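Local coordinates for metallophosphoesterase (Sphaerobacter thermophilus, PDB 3RQZ), which binds zinc ions and probably acts as a phosphatase, as a member of the YfcE family of metallophosphoesterases, at residues 119-124 with 138-143; 126-129 with 133-136. One frame throughout, in Å; residues are numbered along the deposited sequence.

Strand 113-116 leads into a long loop, and this loop supplies the first segment of both contacts. The chain passes 119-124, then 126-129, and enters helix 131-137, which holds 133-136. Leaving the helix, it reaches 138-143 and then strand 145-147, which runs parallel to 113-116 in the same sheet. Contact 2 closes a short loop of three residues onto the helix. Contact 1 closes a wider loop of 13 residues, and contact 2 is nested inside it. Their centres lie about 9 Å apart. Two polar links join them: a salt bridge from Arg-121 to Glu-126, and a probable hydrogen bond between Ser-119 and Glu-126.

Contact 1. Residues 119-124 with 138-143; sequences SPRHPI and FPAFDT
The crossover between the parallel strands 113-116 and 145-147, which carries helix 131-137, is pinched at its two ends where Pro-120 and Arg-121 meet Ala-140 and Phe-141. The contact is mostly apolar, with one carbonyl oxygen against the proline ring. Pro-120 CB lies 3.6 Å from that oxygen, Ala-140 O. Pro-120 CG sits 3.8 Å from Phe-141 CD1. The proline ring and the phenylalanine side chain run alongside each other, pointing the same way, and Pro-120 CG comes to the aromatic ring obliquely. Phe-141 CG stands between its own backbone N and carbonyl carbon (chi1 70°), which sets the ring beside the proline. Both residues also rest on Cys-146 of strand 145-147, so in this calcineurin-like domain the pair packs against the sheet. Arg-183 makes a cation-pi contact with Phe-141.

Ala-140 CB projects to the other loop and meets Arg-121 CG at 3.7 Å. Further out, the arginine chain bends, and its guanidinium group pairs with Glu-126. The turn that presents Pro-120 is an ST motif: Ser-119 OG accepts from His-122 N at 3.0 Å, with an N-H...O angle of 163°.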
loop_
_atom_site.group_PDB
_atom_site.type_symbol
_atom_site.label_atom_id
_atom_site.label_comp_id
_atom_site.label_asym_id
_atom_site.label_seq_id
_atom_site.Cartn_x
_atom_site.Cartn_y
_atom_site.Cartn_z
ATOM N N SER A 119 6.365 3.097 8.989
ATOM C CA SER A 119 6.001 3.432 10.344
ATOM C C SER A 119 6.292 4.899 10.636
ATOM O O SER A 119 7.140 5.511 9.964
ATOM C CB SER A 119 6.751 2.539 11.337
ATOM O OG SER A 119 7.995 3.139 11.648
ATOM N N PRO A 120 5.597 5.492 11.625
ATOM C CA PRO A 120 5.951 6.901 11.856
ATOM C C PRO A 120 7.350 7.118 12.462
ATOM O O PRO A 120 7.906 8.233 12.355
ATOM C CB PRO A 120 4.814 7.415 12.758
ATOM C CG PRO A 120 4.160 6.217 13.296
ATOM C CD PRO A 120 4.314 5.143 12.266
ATOM N N ARG A 121 7.958 6.080 13.047
ATOM C CA ARG A 121 9.377 6.189 13.425
ATOM C C ARG A 121 10.298 6.187 12.217
ATOM O O ARG A 121 11.268 6.972 12.154
ATOM C CB ARG A 121 9.828 5.055 14.365
ATOM C CG ARG A 121 9.169 5.041 15.704
ATOM C CD ARG A 121 10.037 4.306 16.706
ATOM N NE ARG A 121 10.205 2.909 16.316
ATOM C CZ ARG A 121 10.872 2.025 17.035
ATOM N NH1 ARG A 121 10.994 0.776 16.598
ATOM N NH2 ARG A 121 11.406 2.392 18.195
ATOM N N HIS A 122 10.018 5.277 11.279
ATOM C CA HIS A 122 10.850 5.077 10.088
ATOM C C HIS A 122 9.977 4.938 8.862
ATOM O O HIS A 122 9.686 3.824 8.441
ATOM C CB HIS A 122 11.715 3.821 10.279
ATOM C CG HIS A 122 12.505 3.846 11.550
ATOM N ND1 HIS A 122 13.598 4.664 11.719
ATOM C CD2 HIS A 122 12.345 3.181 12.725
ATOM C CE1 HIS A 122 14.096 4.488 12.933
ATOM N NE2 HIS A 122 13.354 3.594 13.563
ATOM N N PRO A 123 9.559 6.077 8.278
ATOM C CA PRO A 123 8.493 6.118 7.284
ATOM C C PRO A 123 8.605 5.118 6.135
ATOM O O PRO A 123 7.595 4.508 5.750
ATOM C CB PRO A 123 8.552 7.569 6.776
ATOM C CG PRO A 123 9.036 8.341 7.919
ATOM C CD PRO A 123 9.910 7.437 8.741
ATOM N N ILE A 124 9.806 4.958 5.583
ATOM C CA ILE A 124 9.994 4.130 4.377
ATOM C C ILE A 124 10.153 2.652 4.722
ATOM O O ILE A 124 9.827 1.764 3.922
ATOM C CB ILE A 124 11.284 4.597 3.593
ATOM C CG1 ILE A 124 11.114 6.025 3.084
ATOM C CG2 ILE A 124 11.598 3.706 2.431
ATOM C CD1 ILE A 124 9.719 6.320 2.684
ATOM N N PHE A 138 3.178 4.667 18.563
ATOM C CA PHE A 138 2.149 5.601 19.045
ATOM C C PHE A 138 2.686 6.946 19.532
ATOM O O PHE A 138 2.098 7.966 19.209
ATOM C CB PHE A 138 1.210 4.944 20.063
ATOM C CG PHE A 138 0.103 4.149 19.418
ATOM C CD1 PHE A 138 -1.012 4.799 18.882
ATOM C CD2 PHE A 138 0.176 2.743 19.331
ATOM C CE1 PHE A 138 -2.041 4.072 18.247
ATOM C CE2 PHE A 138 -0.855 2.024 18.717
ATOM C CZ PHE A 138 -1.972 2.692 18.180
ATOM N N PRO A 139 3.833 6.962 20.250
ATOM C CA PRO A 139 4.455 8.262 20.575
ATOM C C PRO A 139 5.059 8.994 19.371
ATOM O O PRO A 139 5.317 10.204 19.464
ATOM C CB PRO A 139 5.562 7.898 21.583
ATOM C CG PRO A 139 5.211 6.504 22.091
ATOM C CD PRO A 139 4.540 5.839 20.894
ATOM N N ALA A 140 5.259 8.277 18.263
ATOM C CA ALA A 140 5.892 8.822 17.052
ATOM C C ALA A 140 4.948 9.596 16.091
ATOM O O ALA A 140 5.395 10.155 15.092
ATOM C CB ALA A 140 6.668 7.711 16.286
ATOM N N PHE A 141 3.649 9.611 16.380
ATOM C CA PHE A 141 2.727 10.484 15.668
ATOM C C PHE A 141 1.807 11.124 16.691
ATOM O O PHE A 141 1.610 10.563 17.772
ATOM C CB PHE A 141 1.958 9.752 14.549
ATOM C CG PHE A 141 0.933 8.757 15.039
ATOM C CD1 PHE A 141 1.312 7.475 15.442
ATOM C CD2 PHE A 141 -0.420 9.111 15.089
ATOM C CE1 PHE A 141 0.346 6.527 15.873
ATOM C CE2 PHE A 141 -1.394 8.194 15.522
ATOM C CZ PHE A 141 -1.012 6.893 15.931
ATOM N N ASP A 142 1.257 12.285 16.356
ATOM C CA ASP A 142 0.508 13.094 17.310
ATOM C C ASP A 142 -0.924 13.404 16.809
ATOM O O ASP A 142 -1.545 14.371 17.215
ATOM C CB ASP A 142 1.296 14.379 17.619
ATOM C CG ASP A 142 1.646 15.187 16.355
ATOM O OD1 ASP A 142 1.189 14.841 15.245
ATOM O OD2 ASP A 142 2.387 16.194 16.467
ATOM N N THR A 143 -1.431 12.576 15.907
ATOM C CA THR A 143 -2.789 12.723 15.431
ATOM C C THR A 143 -3.594 11.530 15.990
ATOM O O THR A 143 -3.010 10.556 16.438
ATOM C CB THR A 143 -2.827 12.680 13.901
ATOM O OG1 THR A 143 -2.070 11.546 13.443
ATOM C CG2 THR A 143 -2.218 13.949 13.318
#

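Contact 2. Residues 126-129 with 133-136; sequences EYIY and IAAL
Ile-133, near the start of helix 131-137, packs its CG2 methyl against the loop formed by Glu-126, Tyr-127 and Ile-128. The apolar contacts have two parts. Ile-133 CG2 faces Ile-128 CG1 at 4.3 Å. One helix position on, Ile-128 CG2 meets Ala-134 at CA (4.0 Å) and CB (4.1 Å). The two branches of Ile-128 thus divide between neighbouring helix residues. This side chain is buried and also touches Ser-119 and Pro-120.

The same methyl of Ile-133 also meets polar groups. Ile-133 CG2 approaches the backbone oxygen Tyr-127 O at 3.5 Å and the carboxylate carbon Glu-126 CD at 3.9 Å. CG2 lies anti to the backbone N of Ile-133, which places this methyl against Tyr-127 O and the Glu-126 carboxylate. Glu-126 reaches it with an extended chain, its CG anti to its own N (chi1 180°).

The segment before the helix also belongs to the surroundings of the metal site of this calcineurin-like fold. The Tyr-127 ring turns away from the helix and stacks on the zinc ligand His-150. Its side chain is about 5 Å from a bound zinc ion.

Polar bonds hold the glutamate from outside the two segments. Besides its partners Arg-121 and Ser-119, it bonds through OE1 to Asn-137 ND2. Shortening Glu-126 to an alanine is likely to leave the Arg-121 guanidinium without this carboxylate mate and Ile-133 CG2 with less packing.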
loop_
_atom_site.group_PDB
_atom_site.type_symbol
_atom_site.label_atom_id
_atom_site.label_comp_id
_atom_site.label_asym_id
_atom_site.label_seq_id
_atom_site.Cartn_x
_atom_site.Cartn_y
_atom_site.Cartn_z
ATOM N N GLU A 126 10.131 0.687 8.209
ATOM C CA GLU A 126 9.808 -0.173 9.373
ATOM C C GLU A 126 8.454 -0.850 9.214
ATOM O O GLU A 126 7.479 -0.193 8.890
ATOM C CB GLU A 126 9.840 0.631 10.682
ATOM C CG GLU A 126 9.510 -0.193 11.957
ATOM C CD GLU A 126 9.729 0.585 13.248
ATOM O OE1 GLU A 126 9.077 1.626 13.474
ATOM O OE2 GLU A 126 10.571 0.140 14.058
ATOM N N TYR A 127 8.403 -2.157 9.453
ATOM C CA TYR A 127 7.129 -2.909 9.430
ATOM C C TYR A 127 6.448 -2.811 10.785
ATOM O O TYR A 127 7.106 -2.873 11.818
ATOM C CB TYR A 127 7.337 -4.392 9.118
ATOM C CG TYR A 127 8.012 -4.709 7.803
ATOM C CD1 TYR A 127 7.267 -4.808 6.619
ATOM C CD2 TYR A 127 9.380 -4.948 7.750
ATOM C CE1 TYR A 127 7.886 -5.117 5.400
ATOM C CE2 TYR A 127 10.015 -5.258 6.555
ATOM C CZ TYR A 127 9.258 -5.355 5.383
ATOM O OH TYR A 127 9.870 -5.658 4.198
ATOM N N ILE A 128 5.133 -2.666 10.790
ATOM C CA ILE A 128 4.373 -2.782 12.032
ATOM C C ILE A 128 3.451 -3.990 11.936
ATOM O O ILE A 128 2.456 -3.955 11.202
ATOM C CB ILE A 128 3.516 -1.537 12.300
ATOM C CG1 ILE A 128 4.383 -0.272 12.242
ATOM C CG2 ILE A 128 2.736 -1.748 13.657
ATOM C CD1 ILE A 128 3.658 1.073 12.577
ATOM N N TYR A 129 3.771 -5.055 12.664
ATOM C CA TYR A 129 2.931 -6.259 12.635
ATOM C C TYR A 129 2.705 -6.904 14.003
ATOM O O TYR A 129 2.144 -8.012 14.093
ATOM C CB TYR A 129 3.468 -7.306 11.644
ATOM C CG TYR A 129 4.928 -7.651 11.867
ATOM C CD1 TYR A 129 5.317 -8.503 12.916
ATOM C CD2 TYR A 129 5.917 -7.121 11.048
ATOM C CE1 TYR A 129 6.652 -8.826 13.129
ATOM C CE2 TYR A 129 7.276 -7.432 11.258
ATOM C CZ TYR A 129 7.629 -8.283 12.296
ATOM O OH TYR A 129 8.950 -8.594 12.527
ATOM N N ILE A 133 6.093 -3.241 18.444
ATOM C CA ILE A 133 6.476 -2.218 17.480
ATOM C C ILE A 133 5.359 -1.174 17.404
ATOM O O ILE A 133 5.645 0.009 17.349
ATOM C CB ILE A 133 6.934 -2.804 16.100
ATOM C CG1 ILE A 133 8.144 -3.753 16.267
ATOM C CG2 ILE A 133 7.222 -1.699 15.076
ATOM C CD1 ILE A 133 9.464 -3.060 16.892
ATOM N N ALA A 134 4.103 -1.601 17.487
ATOM C CA ALA A 134 2.985 -0.623 17.477
ATOM C C ALA A 134 3.137 0.342 18.643
ATOM O O ALA A 134 3.018 1.571 18.486
ATOM C CB ALA A 134 1.621 -1.339 17.551
ATOM N N ALA A 135 3.449 -0.230 19.803
ATOM C CA ALA A 135 3.645 0.524 21.037
ATOM C C ALA A 135 4.737 1.580 20.910
ATOM O O ALA A 135 4.581 2.713 21.375
ATOM C CB ALA A 135 3.935 -0.466 22.228
ATOM N N LEU A 136 5.827 1.225 20.240
ATOM C CA LEU A 136 6.930 2.161 20.031
ATOM C C LEU A 136 6.543 3.282 19.048
ATOM O O LEU A 136 7.205 4.317 18.975
ATOM C CB LEU A 136 8.189 1.390 19.567
ATOM C CG LEU A 136 8.859 0.476 20.617
ATOM C CD1 LEU A 136 9.695 -0.646 19.974
ATOM C CD2 LEU A 136 9.700 1.251 21.660
#